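Local coordinates for protein transferrin (Manduca sexta, PDB 6WB6) that binds a single ferric ion together with a carbonate anion and carries the iron as a secreted, glycosylated transport protein of the insect, at residues A[4-10]-A[30-36]; A[619-623]-A[633-639]; A[341-346]-A[374-379]; A[403-409]-A[584-590]; A[421-425]-A[597-601]. One frame throughout, in Å; residues are numbered along the deposited sequence.

How the interactions relate
Interactions 2, 4 and 5 converge on one antiparallel sheet, with strand order 405-407, 587-590, 422-428, 638-641, in the second transferrin-like half. Interactions 4 and 5 lie closest, centres about 9 Å apart, and share the pairing of Trp588 with Val424 and Phe425; Leu639 of interaction 2 packs on both Trp588 and Phe425. Interaction 1 lies in the first half, its nearest atoms about 7 Å from those of interaction 2 without touching. Interaction 3 bridges the two halves, its nearest atoms about 6 Å from interaction 5, and comes nearest to the metal: the side chain of Val341 is about 10 Å from the bound iron.

Interaction 1: residues A[4-10]-A[30-36]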
# COMPACT_ATOMS: atom_id res chain seq x y z
N SER A 4 7.75 26.84 -23.47
CA SER A 4 6.41 26.46 -23.08
C SER A 4 6.33 26.32 -21.56
O SER A 4 7.35 26.35 -20.85
CB SER A 4 6.00 25.15 -23.76
OG SER A 4 6.07 25.24 -25.16
N TYR A 5 5.10 26.19 -21.07
CA TYR A 5 4.86 25.78 -19.69
C TYR A 5 4.85 24.27 -19.65
O TYR A 5 4.00 23.62 -20.26
CB TYR A 5 3.54 26.33 -19.15
CG TYR A 5 3.49 27.83 -18.99
CD1 TYR A 5 4.04 28.46 -17.88
CD2 TYR A 5 2.85 28.60 -19.92
CE1 TYR A 5 3.94 29.84 -17.73
CE2 TYR A 5 2.75 29.97 -19.79
CZ TYR A 5 3.30 30.59 -18.69
OH TYR A 5 3.19 31.95 -18.57
N LYS A 6 5.83 23.70 -18.96
CA LYS A 6 6.05 22.27 -18.98
C LYS A 6 5.27 21.67 -17.82
O LYS A 6 5.48 22.04 -16.66
CB LYS A 6 7.54 21.95 -18.91
CG LYS A 6 8.24 22.16 -20.25
CD LYS A 6 9.78 22.11 -20.15
CE LYS A 6 10.33 23.40 -19.55
NZ LYS A 6 9.81 24.68 -20.19
N LEU A 7 4.38 20.76 -18.14
CA LEU A 7 3.55 20.10 -17.14
C LEU A 7 4.09 18.70 -16.94
O LEU A 7 4.14 17.91 -17.89
CB LEU A 7 2.09 20.00 -17.57
CG LEU A 7 1.23 19.09 -16.70
CD1 LEU A 7 1.23 19.57 -15.26
CD2 LEU A 7 -0.21 19.05 -17.23
N CYS A 8 4.49 18.38 -15.71
CA CYS A 8 4.97 17.04 -15.46
C CYS A 8 3.77 16.13 -15.25
O CYS A 8 2.72 16.56 -14.78
CB CYS A 8 5.92 17.00 -14.27
SG CYS A 8 6.69 15.43 -14.06
N VAL A 9 3.93 14.88 -15.65
CA VAL A 9 2.81 13.96 -15.74
C VAL A 9 3.39 12.56 -15.53
O VAL A 9 4.38 12.20 -16.18
CB VAL A 9 2.08 14.10 -17.09
CG1 VAL A 9 3.04 13.88 -18.24
CG2 VAL A 9 0.95 13.14 -17.19
N PRO A 10 2.85 11.76 -14.62
CA PRO A 10 3.25 10.35 -14.56
C PRO A 10 3.24 9.73 -15.95
O PRO A 10 2.30 9.92 -16.73
CB PRO A 10 2.20 9.73 -13.64
CG PRO A 10 1.90 10.86 -12.69
CD PRO A 10 1.94 12.12 -13.52
N ALA A 30 1.21 27.68 -24.83
CA ALA A 30 1.70 26.36 -25.19
C ALA A 30 2.07 25.59 -23.93
O ALA A 30 2.95 26.01 -23.18
CB ALA A 30 2.92 26.46 -26.12
N LEU A 31 1.41 24.45 -23.71
CA LEU A 31 1.81 23.51 -22.68
C LEU A 31 2.51 22.32 -23.31
O LEU A 31 2.16 21.89 -24.41
CB LEU A 31 0.60 22.99 -21.90
CG LEU A 31 -0.13 23.94 -20.95
CD1 LEU A 31 -1.51 23.38 -20.82
CD2 LEU A 31 0.56 24.01 -19.62
N GLU A 32 3.49 21.77 -22.60
CA GLU A 32 4.10 20.52 -23.02
C GLU A 32 4.03 19.52 -21.88
O GLU A 32 4.11 19.88 -20.71
CB GLU A 32 5.57 20.63 -23.44
CG GLU A 32 6.17 21.99 -23.38
CD GLU A 32 7.64 21.98 -23.82
OE1 GLU A 32 8.22 20.87 -23.97
OE2 GLU A 32 8.23 23.06 -24.02
N CYS A 33 3.90 18.27 -22.27
CA CYS A 33 3.88 17.15 -21.34
C CYS A 33 5.32 16.68 -21.12
O CYS A 33 6.03 16.38 -22.09
CB CYS A 33 2.99 16.06 -21.92
SG CYS A 33 1.27 16.65 -22.28
N VAL A 34 5.77 16.65 -19.87
CA VAL A 34 7.04 16.06 -19.48
C VAL A 34 6.73 14.81 -18.67
O VAL A 34 6.15 14.92 -17.58
CB VAL A 34 7.91 17.03 -18.67
CG1 VAL A 34 9.31 16.42 -18.38
CG2 VAL A 34 8.01 18.36 -19.37
N PRO A 35 7.08 13.61 -19.13
CA PRO A 35 6.79 12.41 -18.33
C PRO A 35 7.71 12.32 -17.13
O PRO A 35 8.87 12.74 -17.18
CB PRO A 35 7.03 11.26 -19.30
CG PRO A 35 8.07 11.81 -20.26
CD PRO A 35 7.71 13.26 -20.42
N ALA A 36 7.18 11.76 -16.05
CA ALA A 36 8.01 11.36 -14.93
C ALA A 36 7.59 9.97 -14.49
O ALA A 36 6.59 9.41 -14.96
CB ALA A 36 7.94 12.34 -13.76
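Strands 5-10 and 31-36 run parallel in unbroken register from Tyr5 opposite Leu31 to Pro10 opposite Ala36, with their short axes 38° apart and 4.4 Å at closest approach. Six backbone hydrogen bonds zigzag between them: Tyr5, Leu7 and Val9 give their N-H groups to Ala30, Glu32 and Val34, and their carbonyls receive those of Glu32, Val34 and Ala36. The bond from Leu7 N to Glu32 O is short and nearly straight (2.7 Å, 172°). On the face of Lys6 and Glu32 the two side chains lie side by side, pointing the same way, so that Lys6 CG rests 3.6 Å from Glu32 CD. Their charged ends do not close on each other: Lys6 NZ stays 4.4 Å from Glu32 OE2, bends back to a weak bond with Ser4 O and makes its salt bridge to Asp52. Lys6 CB also touches Val34 CG2 at 3.6 Å. The pair belongs to a beta-alpha-beta unit in which helix 14-21 makes the crossover, and Met20 and Leu21 of that helix pack on Leu7 and Leu31. On the opposite face, with Leu7 and Leu31, Tyr5 CB meets Leu31 CD2 at 3.8 Å, while the phenol hydroxyl reaches Lys285 O. One disulfide, Cys33 to Cys17, closes the unit internally; the other, Cys8 to Cys42, links it to helix 39-47. With SG anti to the backbone N (chi1 -172°), Cys8 brings its sulfur to 3.3 Å from Ala36 CB.

Interaction 2: residues A[619-623]-A[633-639]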
# COMPACT_ATOMS: atom_id res chain seq x y z
N ASN A 619 5.46 5.14 -7.91
CA ASN A 619 5.36 3.94 -8.71
C ASN A 619 6.17 2.88 -7.99
O ASN A 619 7.34 2.61 -8.30
CB ASN A 619 5.85 4.21 -10.12
CG ASN A 619 5.49 3.11 -11.08
OD1 ASN A 619 4.85 2.13 -10.70
ND2 ASN A 619 5.88 3.28 -12.34
N ILE A 620 5.55 2.30 -6.96
CA ILE A 620 6.26 1.39 -6.08
C ILE A 620 6.77 0.17 -6.84
O ILE A 620 7.85 -0.33 -6.56
CB ILE A 620 5.36 1.00 -4.88
CG1 ILE A 620 6.15 0.12 -3.91
CG2 ILE A 620 4.09 0.31 -5.31
CD1 ILE A 620 5.51 -0.00 -2.52
N TYR A 621 6.00 -0.32 -7.82
CA TYR A 621 6.41 -1.50 -8.58
C TYR A 621 6.93 -1.18 -9.97
O TYR A 621 7.17 -2.10 -10.74
CB TYR A 621 5.24 -2.49 -8.70
CG TYR A 621 4.54 -2.79 -7.40
CD1 TYR A 621 5.25 -3.14 -6.27
CD2 TYR A 621 3.16 -2.71 -7.31
CE1 TYR A 621 4.62 -3.42 -5.09
CE2 TYR A 621 2.52 -2.99 -6.13
CZ TYR A 621 3.26 -3.34 -5.02
OH TYR A 621 2.65 -3.61 -3.82
N GLY A 622 7.13 0.08 -10.32
CA GLY A 622 7.50 0.44 -11.68
C GLY A 622 9.01 0.50 -11.89
O GLY A 622 9.81 0.34 -10.98
N GLU A 623 9.39 0.75 -13.15
CA GLU A 623 10.78 1.03 -13.50
C GLU A 623 11.30 2.21 -12.69
O GLU A 623 10.59 3.18 -12.45
CB GLU A 623 10.90 1.36 -14.99
CG GLU A 623 11.42 0.23 -15.87
CD GLU A 623 11.86 0.74 -17.25
OE1 GLU A 623 12.00 1.97 -17.43
OE2 GLU A 623 12.05 -0.10 -18.16
N ASN A 633 9.76 -6.64 -7.28
CA ASN A 633 9.67 -7.01 -8.68
C ASN A 633 8.53 -6.25 -9.33
O ASN A 633 7.47 -6.05 -8.72
CB ASN A 633 9.45 -8.50 -8.82
CG ASN A 633 10.68 -9.27 -8.45
OD1 ASN A 633 11.71 -9.13 -9.10
ND2 ASN A 633 10.60 -10.06 -7.38
N ASN A 634 8.76 -5.80 -10.56
CA ASN A 634 7.72 -5.10 -11.31
C ASN A 634 6.44 -5.92 -11.39
O ASN A 634 5.36 -5.35 -11.52
CB ASN A 634 8.20 -4.76 -12.73
CG ASN A 634 9.24 -3.64 -12.77
OD1 ASN A 634 10.05 -3.47 -11.84
ND2 ASN A 634 9.24 -2.88 -13.87
N ALA A 635 6.53 -7.24 -11.30
CA ALA A 635 5.34 -8.09 -11.37
C ALA A 635 4.55 -8.10 -10.07
O ALA A 635 3.41 -8.58 -10.06
CB ALA A 635 5.72 -9.53 -11.72
N ALA A 636 5.11 -7.61 -8.97
CA ALA A 636 4.40 -7.65 -7.71
C ALA A 636 3.10 -6.87 -7.82
O ALA A 636 3.06 -5.76 -8.35
CB ALA A 636 5.26 -7.09 -6.57
N LYS A 637 2.03 -7.47 -7.32
CA LYS A 637 0.73 -6.85 -7.26
C LYS A 637 0.31 -6.54 -5.84
O LYS A 637 -0.83 -6.09 -5.61
CB LYS A 637 -0.30 -7.77 -7.90
CG LYS A 637 0.14 -8.36 -9.23
CD LYS A 637 0.67 -7.31 -10.19
CE LYS A 637 -0.37 -6.29 -10.56
NZ LYS A 637 0.03 -5.75 -11.90
N GLY A 638 1.17 -6.82 -4.87
CA GLY A 638 0.86 -6.51 -3.49
C GLY A 638 1.85 -7.16 -2.56
O GLY A 638 2.79 -7.85 -2.98
N LEU A 639 1.61 -6.94 -1.29
CA LEU A 639 2.41 -7.52 -0.23
C LEU A 639 1.47 -8.18 0.75
O LEU A 639 0.38 -7.66 1.01
CB LEU A 639 3.24 -6.46 0.46
CG LEU A 639 4.20 -5.72 -0.46
CD1 LEU A 639 4.83 -4.59 0.31
CD2 LEU A 639 5.27 -6.69 -1.04
O HOH W 1 5.08 -2.59 -12.70
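The Tyr621 ring is sandwiched between a carbonyl oxygen and an aliphatic branch: Ala636 O sits 3.2 Å above one face, offset toward the rim, and Ile620 CG2 occupies the opposite face over the centre at 3.5 Å. Ala636 CB lies over the ring as well, in a CH-pi contact 4.3 Å from the centroid and 25° off the normal. Beyond the ring, the phenol oxygen extends along the backbone of the other segment, where Tyr621 OH comes 3.4 Å from Gly638 CA. This placement follows from a chi1 of -49°, with CG beside the backbone N and opposite the carbonyl carbon. Two type I turns, Asn619 to Gly622 and Asn633 to Ala636, face each other just ahead of the edge strand 638-641. That strand enters its sheet through a classic beta bulge, Lys637 and Gly638 both facing Val428. No direct hydrogen bond spans the two turns. Instead Asn634 CA approaches Tyr621 O at 3.1 Å in a CA-H...O contact, and a water lies within bonding distance of Tyr621 O (2.9 Å) and Asn634 O (3.0 Å). The side chain of Asn634 lies beside Tyr621 O, and its OD1 accepts from Asn629 N. Helix 597-611 adds Ala608 against Tyr621, while Leu639 packs on Leu605 of the same helix and on Phe425 of strand 422-428.

Interaction 3: residues A[341-346]-A[374-379]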
# COMPACT_ATOMS: atom_id res chain seq x y z
N VAL A 341 0.18 18.18 11.35
CA VAL A 341 -0.50 16.92 11.05
C VAL A 341 0.38 16.03 10.20
O VAL A 341 0.52 14.83 10.45
CB VAL A 341 -1.84 17.22 10.34
CG1 VAL A 341 -2.59 15.95 10.09
CG2 VAL A 341 -2.67 18.17 11.16
N ILE A 342 0.96 16.59 9.14
CA ILE A 342 1.79 15.76 8.27
C ILE A 342 2.97 15.20 9.06
O ILE A 342 3.36 14.04 8.91
CB ILE A 342 2.24 16.57 7.04
CG1 ILE A 342 1.11 16.71 6.00
CG2 ILE A 342 3.43 15.91 6.41
CD1 ILE A 342 1.31 17.87 4.98
N GLU A 343 3.56 16.02 9.93
CA GLU A 343 4.74 15.60 10.69
C GLU A 343 4.38 14.92 11.99
O GLU A 343 5.28 14.60 12.77
CB GLU A 343 5.65 16.80 10.95
CG GLU A 343 6.30 17.32 9.67
CD GLU A 343 7.20 18.54 9.91
OE1 GLU A 343 7.05 19.17 10.96
OE2 GLU A 343 8.06 18.84 9.05
N ARG A 344 3.10 14.64 12.24
CA ARG A 344 2.72 13.93 13.46
C ARG A 344 3.60 12.72 13.69
O ARG A 344 3.91 11.95 12.77
CB ARG A 344 1.26 13.48 13.40
CG ARG A 344 0.83 12.72 14.66
CD ARG A 344 -0.66 12.59 14.66
NE ARG A 344 -1.07 11.69 13.60
CZ ARG A 344 -1.10 10.36 13.71
NH1 ARG A 344 -0.73 9.77 14.83
NH2 ARG A 344 -1.48 9.63 12.68
N GLY A 345 4.00 12.57 14.94
CA GLY A 345 4.72 11.39 15.38
C GLY A 345 4.10 10.83 16.65
O GLY A 345 2.91 11.05 16.96
N HIS A 346 4.91 10.12 17.42
CA HIS A 346 4.43 9.45 18.62
C HIS A 346 5.33 9.72 19.82
O HIS A 346 5.29 8.99 20.82
CB HIS A 346 4.31 7.95 18.34
CG HIS A 346 3.38 7.64 17.21
ND1 HIS A 346 3.78 7.63 15.89
CD2 HIS A 346 2.05 7.36 17.20
CE1 HIS A 346 2.74 7.35 15.12
NE2 HIS A 346 1.68 7.18 15.89
N PHE A 374 6.30 8.98 4.58
CA PHE A 374 6.20 9.88 5.71
C PHE A 374 5.18 10.98 5.44
O PHE A 374 4.34 11.28 6.28
CB PHE A 374 7.54 10.51 6.03
CG PHE A 374 7.50 11.42 7.19
CD1 PHE A 374 7.58 10.91 8.46
CD2 PHE A 374 7.39 12.78 7.01
CE1 PHE A 374 7.55 11.73 9.55
CE2 PHE A 374 7.36 13.62 8.10
CZ PHE A 374 7.44 13.08 9.38
N SER A 375 5.27 11.61 4.27
CA SER A 375 4.32 12.66 3.93
C SER A 375 2.89 12.15 3.90
O SER A 375 1.96 12.95 3.94
CB SER A 375 4.67 13.29 2.57
OG SER A 375 4.56 12.33 1.55
N ARG A 376 2.69 10.84 3.78
CA ARG A 376 1.37 10.24 3.69
C ARG A 376 0.94 9.58 4.99
O ARG A 376 0.09 8.68 4.98
CB ARG A 376 1.34 9.23 2.56
CG ARG A 376 1.46 9.85 1.16
CD ARG A 376 0.14 10.45 0.69
NE ARG A 376 0.35 11.36 -0.43
CZ ARG A 376 -0.63 11.86 -1.19
NH1 ARG A 376 -1.89 11.52 -0.97
NH2 ARG A 376 -0.33 12.68 -2.20
N ASP A 377 1.54 9.98 6.11
CA ASP A 377 1.13 9.60 7.46
C ASP A 377 1.31 8.12 7.74
O ASP A 377 0.62 7.56 8.61
CB ASP A 377 -0.32 10.00 7.74
CG ASP A 377 -0.59 10.11 9.25
OD1 ASP A 377 0.15 10.87 9.91
OD2 ASP A 377 -1.45 9.40 9.78
N ILE A 378 2.25 7.46 7.06
CA ILE A 378 2.57 6.06 7.32
C ILE A 378 3.73 6.05 8.29
O ILE A 378 4.70 6.80 8.11
CB ILE A 378 2.90 5.31 6.03
CG1 ILE A 378 1.70 5.34 5.10
CG2 ILE A 378 3.35 3.87 6.32
CD1 ILE A 378 1.98 4.60 3.79
N ARG A 379 3.60 5.25 9.36
CA ARG A 379 4.53 5.23 10.49
C ARG A 379 4.63 3.77 10.92
O ARG A 379 3.59 3.10 11.08
CB ARG A 379 4.08 6.09 11.66
CG ARG A 379 3.89 7.55 11.34
CD ARG A 379 5.20 8.27 11.14
NE ARG A 379 5.00 9.70 11.04
CZ ARG A 379 4.61 10.34 9.93
NH1 ARG A 379 4.37 9.67 8.81
NH2 ARG A 379 4.46 11.67 9.96
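Arg379 reaches into the carbonyls at and just beyond the end of helix 338-342, its guanidinium meeting them at the edge. Arg379 NH2 donates to Ile342 O at 2.8 Å, close to the guanidinium plane, and to Arg344 O at 2.9 Å, 26° out of it; NE adds a weak bond to Arg344 O. The bend at chi2 (-73°) folds the arginine back over its own segment, where NH1 binds Phe374 O and Ile378 O. Five bonds, the one from NE weak, fix the orientation of the group while Phe374 CE1 lies 3.1 Å above one of its faces. Arg344 and Asp377 form a less aligned pair: their planes stand 53° apart, and Arg344 NH2 meets Asp377 OD2 at 2.9 Å in a salt bridge whose hydrogen bond is weak, while Arg344 NH1 pairs with Glu151. The His346 ring, nearly perpendicular to the Arg379 guanidinium, turns its edge, at CE1, to Arg379 CB. Asp377, with positive phi, is the C-prime residue of the Schellman motif ending helix 360-375. The contact joins two helix C-termini from different transferrin-like halves; helix 121-131 packs on Arg344 and Asp377, helix 58-65 on Ile342 and Phe374.

Interaction 4: residues A[403-409]-A[584-590]; sequences DLASVDD and PSRTWVA
Arg586 and Asp408 meet just beyond the paired ends of strands 405-407 and 587-590, neighbouring antiparallel strands of the sheet that also holds 422-428 and 638-641. From Arg586 CB outward, nearly every atom touches the same carboxylate: CB lies 3.1 Å from Asp408 OD1, CG follows alongside it and also nears Ser406 CB, and CD stays close to OD1. A bend at chi3 (-66°) then turns the guanidinium to offer its side. Arg586 NE binds Asp408 OD1 at 2.6 Å on the syn lone pair, almost straight at 170°, and Arg586 NH2 binds Asp408 OD2 at 3.1 Å. The two flat groups are nearly coplanar, 20° apart, so this is a side-on, two-nitrogen salt bridge. NH1 turns to the backbone of Asn629, which ties the strand ends to the loop leading to strand 638-641. Between the strands, Ala405 faces Val589 and Val407 faces Thr587 as hydrogen-bonded pairs, each with two reciprocal N-H to O bonds, while Ser406 and Trp588 form the non-hydrogen-bonded pair between them. Just before the strand, the Leu404 backbone bonds to Arg354 and Cys356. On the face of Val407 and Val589, the two CG1 methyls touch, their side chains crossing at about a right angle; helix 390-399 packs on this side. The opposite face carries Trp588, whose indole stacks with Phe425 of the next strand. Ser406 CB sits over the five-membered ring, 3.6 Å from its centroid, and a water connects Ser406 OG (3.0 Å) with Trp588 NE1, from which it accepts at 3.3 Å.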
# COMPACT_ATOMS: atom_id res chain seq x y z
N ASP A 403 16.58 -3.67 9.98
CA ASP A 403 15.42 -4.36 10.50
C ASP A 403 14.81 -5.33 9.50
O ASP A 403 14.10 -6.25 9.91
CB ASP A 403 14.36 -3.34 10.94
CG ASP A 403 14.91 -2.36 11.96
OD1 ASP A 403 15.45 -2.83 13.00
OD2 ASP A 403 14.84 -1.13 11.72
N LEU A 404 15.03 -5.13 8.20
CA LEU A 404 14.56 -6.14 7.26
C LEU A 404 15.34 -6.05 5.96
O LEU A 404 15.93 -5.03 5.63
CB LEU A 404 13.05 -6.02 6.97
CG LEU A 404 12.56 -4.77 6.24
CD1 LEU A 404 11.05 -4.87 5.91
CD2 LEU A 404 12.83 -3.53 7.03
N ALA A 405 15.25 -7.14 5.22
CA ALA A 405 15.94 -7.30 3.96
C ALA A 405 15.19 -8.37 3.22
O ALA A 405 14.51 -9.21 3.83
CB ALA A 405 17.41 -7.68 4.17
N SER A 406 15.29 -8.32 1.90
CA SER A 406 14.61 -9.26 1.03
C SER A 406 15.55 -10.36 0.60
O SER A 406 16.77 -10.21 0.60
CB SER A 406 14.04 -8.56 -0.22
OG SER A 406 15.07 -7.94 -0.97
N VAL A 407 14.95 -11.46 0.18
CA VAL A 407 15.64 -12.64 -0.28
C VAL A 407 14.69 -13.34 -1.24
O VAL A 407 13.46 -13.27 -1.08
CB VAL A 407 16.09 -13.49 0.94
CG1 VAL A 407 14.93 -13.69 1.91
CG2 VAL A 407 16.70 -14.80 0.54
N ASP A 408 15.22 -13.92 -2.30
CA ASP A 408 14.36 -14.41 -3.37
C ASP A 408 14.36 -15.93 -3.38
O ASP A 408 15.26 -16.59 -2.85
CB ASP A 408 14.80 -13.87 -4.74
CG ASP A 408 14.61 -12.35 -4.89
OD1 ASP A 408 13.61 -11.81 -4.37
OD2 ASP A 408 15.46 -11.69 -5.54
N ASP A 409 13.29 -16.47 -3.95
CA ASP A 409 13.21 -17.88 -4.33
C ASP A 409 13.60 -18.71 -3.11
O ASP A 409 13.10 -18.45 -2.01
CB ASP A 409 14.08 -18.08 -5.58
CG ASP A 409 13.63 -17.22 -6.77
OD1 ASP A 409 12.42 -17.21 -7.10
OD2 ASP A 409 14.49 -16.55 -7.38
N PRO A 584 8.17 -19.95 -2.92
CA PRO A 584 8.65 -18.76 -2.22
C PRO A 584 8.77 -17.61 -3.20
O PRO A 584 9.41 -17.74 -4.25
CB PRO A 584 10.01 -19.20 -1.65
CG PRO A 584 10.42 -20.33 -2.51
CD PRO A 584 9.17 -21.02 -2.94
N SER A 585 8.10 -16.51 -2.90
CA SER A 585 8.21 -15.28 -3.65
C SER A 585 9.19 -14.38 -2.93
O SER A 585 9.50 -14.60 -1.76
CB SER A 585 6.86 -14.55 -3.77
OG SER A 585 6.56 -13.85 -2.58
N ARG A 586 9.68 -13.35 -3.62
CA ARG A 586 10.55 -12.40 -2.95
C ARG A 586 9.97 -12.11 -1.57
O ARG A 586 8.79 -11.75 -1.45
CB ARG A 586 10.69 -11.11 -3.74
CG ARG A 586 11.39 -10.03 -2.98
CD ARG A 586 11.83 -8.89 -3.90
NE ARG A 586 12.84 -9.34 -4.85
CZ ARG A 586 13.33 -8.58 -5.84
NH1 ARG A 586 12.93 -7.33 -6.02
NH2 ARG A 586 14.24 -9.09 -6.64
N THR A 587 10.80 -12.26 -0.55
CA THR A 587 10.40 -12.25 0.86
C THR A 587 11.31 -11.33 1.65
O THR A 587 12.53 -11.35 1.47
CB THR A 587 10.51 -13.62 1.47
OG1 THR A 587 9.65 -14.53 0.80
CG2 THR A 587 10.16 -13.55 2.91
N TRP A 588 10.72 -10.54 2.54
CA TRP A 588 11.48 -9.70 3.45
C TRP A 588 11.58 -10.39 4.80
O TRP A 588 10.58 -10.90 5.33
CB TRP A 588 10.85 -8.30 3.58
CG TRP A 588 11.05 -7.54 2.31
CD1 TRP A 588 11.96 -6.56 2.08
CD2 TRP A 588 10.31 -7.70 1.07
NE1 TRP A 588 11.86 -6.10 0.78
CE2 TRP A 588 10.86 -6.80 0.14
CE3 TRP A 588 9.25 -8.52 0.66
CZ2 TRP A 588 10.39 -6.69 -1.17
CZ3 TRP A 588 8.77 -8.40 -0.65
CH2 TRP A 588 9.35 -7.51 -1.55
N VAL A 589 12.80 -10.46 5.32
CA VAL A 589 13.05 -11.22 6.54
C VAL A 589 13.58 -10.26 7.59
O VAL A 589 14.17 -9.22 7.28
CB VAL A 589 14.03 -12.39 6.32
CG1 VAL A 589 13.50 -13.32 5.27
CG2 VAL A 589 15.40 -11.88 5.95
N ALA A 590 13.36 -10.64 8.84
CA ALA A 590 13.74 -9.82 9.98
C ALA A 590 14.33 -10.69 11.08
O ALA A 590 14.15 -11.91 11.10
CB ALA A 590 12.54 -9.05 10.55
O HOH W 2 14.59 -5.01 -0.62

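Interaction 5: residues A[421-425]-A[597-601]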
# COMPACT_ATOMS: atom_id res chain seq x y z
N LEU A 421 17.04 -15.44 10.90
CA LEU A 421 16.00 -14.52 10.47
C LEU A 421 14.74 -15.30 10.14
O LEU A 421 14.75 -16.52 10.01
CB LEU A 421 16.46 -13.70 9.27
CG LEU A 421 17.80 -13.00 9.47
CD1 LEU A 421 18.28 -12.41 8.15
CD2 LEU A 421 17.63 -11.93 10.52
N HIS A 422 13.64 -14.57 9.94
CA HIS A 422 12.37 -15.19 9.64
C HIS A 422 11.56 -14.27 8.73
O HIS A 422 11.67 -13.04 8.82
CB HIS A 422 11.60 -15.48 10.93
CG HIS A 422 11.04 -14.25 11.59
ND1 HIS A 422 11.77 -13.47 12.46
CD2 HIS A 422 9.81 -13.68 11.51
CE1 HIS A 422 11.02 -12.48 12.90
NE2 HIS A 422 9.83 -12.58 12.34
N PRO A 423 10.72 -14.84 7.87
CA PRO A 423 9.99 -13.99 6.91
C PRO A 423 8.90 -13.20 7.60
O PRO A 423 8.24 -13.70 8.51
CB PRO A 423 9.40 -15.00 5.91
CG PRO A 423 9.37 -16.29 6.61
CD PRO A 423 10.44 -16.27 7.69
N VAL A 424 8.71 -11.96 7.15
CA VAL A 424 7.68 -11.08 7.69
C VAL A 424 6.57 -10.85 6.69
O VAL A 424 5.38 -10.87 7.05
CB VAL A 424 8.29 -9.74 8.15
CG1 VAL A 424 7.18 -8.73 8.56
CG2 VAL A 424 9.25 -9.95 9.29
N PHE A 425 6.92 -10.58 5.44
CA PHE A 425 5.94 -10.42 4.37
C PHE A 425 6.63 -10.73 3.06
O PHE A 425 7.87 -10.72 2.97
CB PHE A 425 5.34 -9.03 4.36
CG PHE A 425 6.34 -7.94 4.11
CD1 PHE A 425 7.00 -7.34 5.17
CD2 PHE A 425 6.64 -7.52 2.83
CE1 PHE A 425 7.94 -6.35 4.95
CE2 PHE A 425 7.57 -6.54 2.61
CZ PHE A 425 8.22 -5.95 3.67
N ASP A 597 6.89 -8.19 14.16
CA ASP A 597 6.50 -8.38 12.77
C ASP A 597 5.47 -7.34 12.33
O ASP A 597 5.52 -6.83 11.20
CB ASP A 597 5.99 -9.80 12.56
CG ASP A 597 7.12 -10.83 12.61
OD1 ASP A 597 8.26 -10.41 12.83
OD2 ASP A 597 6.88 -12.05 12.44
N VAL A 598 4.55 -6.98 13.23
CA VAL A 598 3.58 -5.93 12.92
C VAL A 598 4.29 -4.61 12.63
O VAL A 598 4.07 -3.97 11.59
CB VAL A 598 2.55 -5.82 14.07
CG1 VAL A 598 1.68 -4.59 13.93
CG2 VAL A 598 1.70 -7.10 14.12
N SER A 599 5.21 -4.22 13.51
CA SER A 599 5.94 -2.97 13.28
C SER A 599 6.73 -2.99 11.98
O SER A 599 6.86 -1.95 11.32
CB SER A 599 6.85 -2.70 14.47
OG SER A 599 6.12 -2.14 15.54
N ILE A 600 7.21 -4.16 11.56
CA ILE A 600 8.05 -4.25 10.36
C ILE A 600 7.20 -4.29 9.10
O ILE A 600 7.52 -3.65 8.09
CB ILE A 600 8.96 -5.48 10.47
CG1 ILE A 600 10.05 -5.21 11.52
CG2 ILE A 600 9.56 -5.83 9.11
CD1 ILE A 600 11.07 -6.31 11.63
N ALA A 601 6.14 -5.06 9.14
CA ALA A 601 5.27 -5.18 7.98
C ALA A 601 4.46 -3.91 7.76
O ALA A 601 4.06 -3.64 6.64
CB ALA A 601 4.32 -6.37 8.16
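A histidine-carboxylate hydrogen bond joins a sheet strand to the first turn of the helix packed against it, far from the iron site. His422 and Asp597 approach from opposite directions, and the imidazole offers its edge: His422 NE2 donates to Asp597 OD1 at 2.7 Å, with an angle of 156° at the hydrogen. The acceptor lies close to the ring plane and uses the syn lone pair on OD1, although ring and carboxylate planes are turned 31° apart. The first torsion places CG between the backbone N and carbonyl carbon of His422, which sends the ring's tip toward the helix. Strand 422-428 is an inner strand of the antiparallel sheet, and helix 597-611, which follows strand 587-590 in the chain, runs across it at 53° with the short axes 8.2 Å apart. Val424 packs beside the polar pair: its CG1 branch meets Ile600 CG2 at 3.8 Å and Ala601 CB at 3.7 Å, while CG2 lies 3.7 Å from Asp597 OD1. Farther along, Phe425 CD1 rests 3.9 Å from Ala601 CA. His422 also touches Phe647 of helix 644-659.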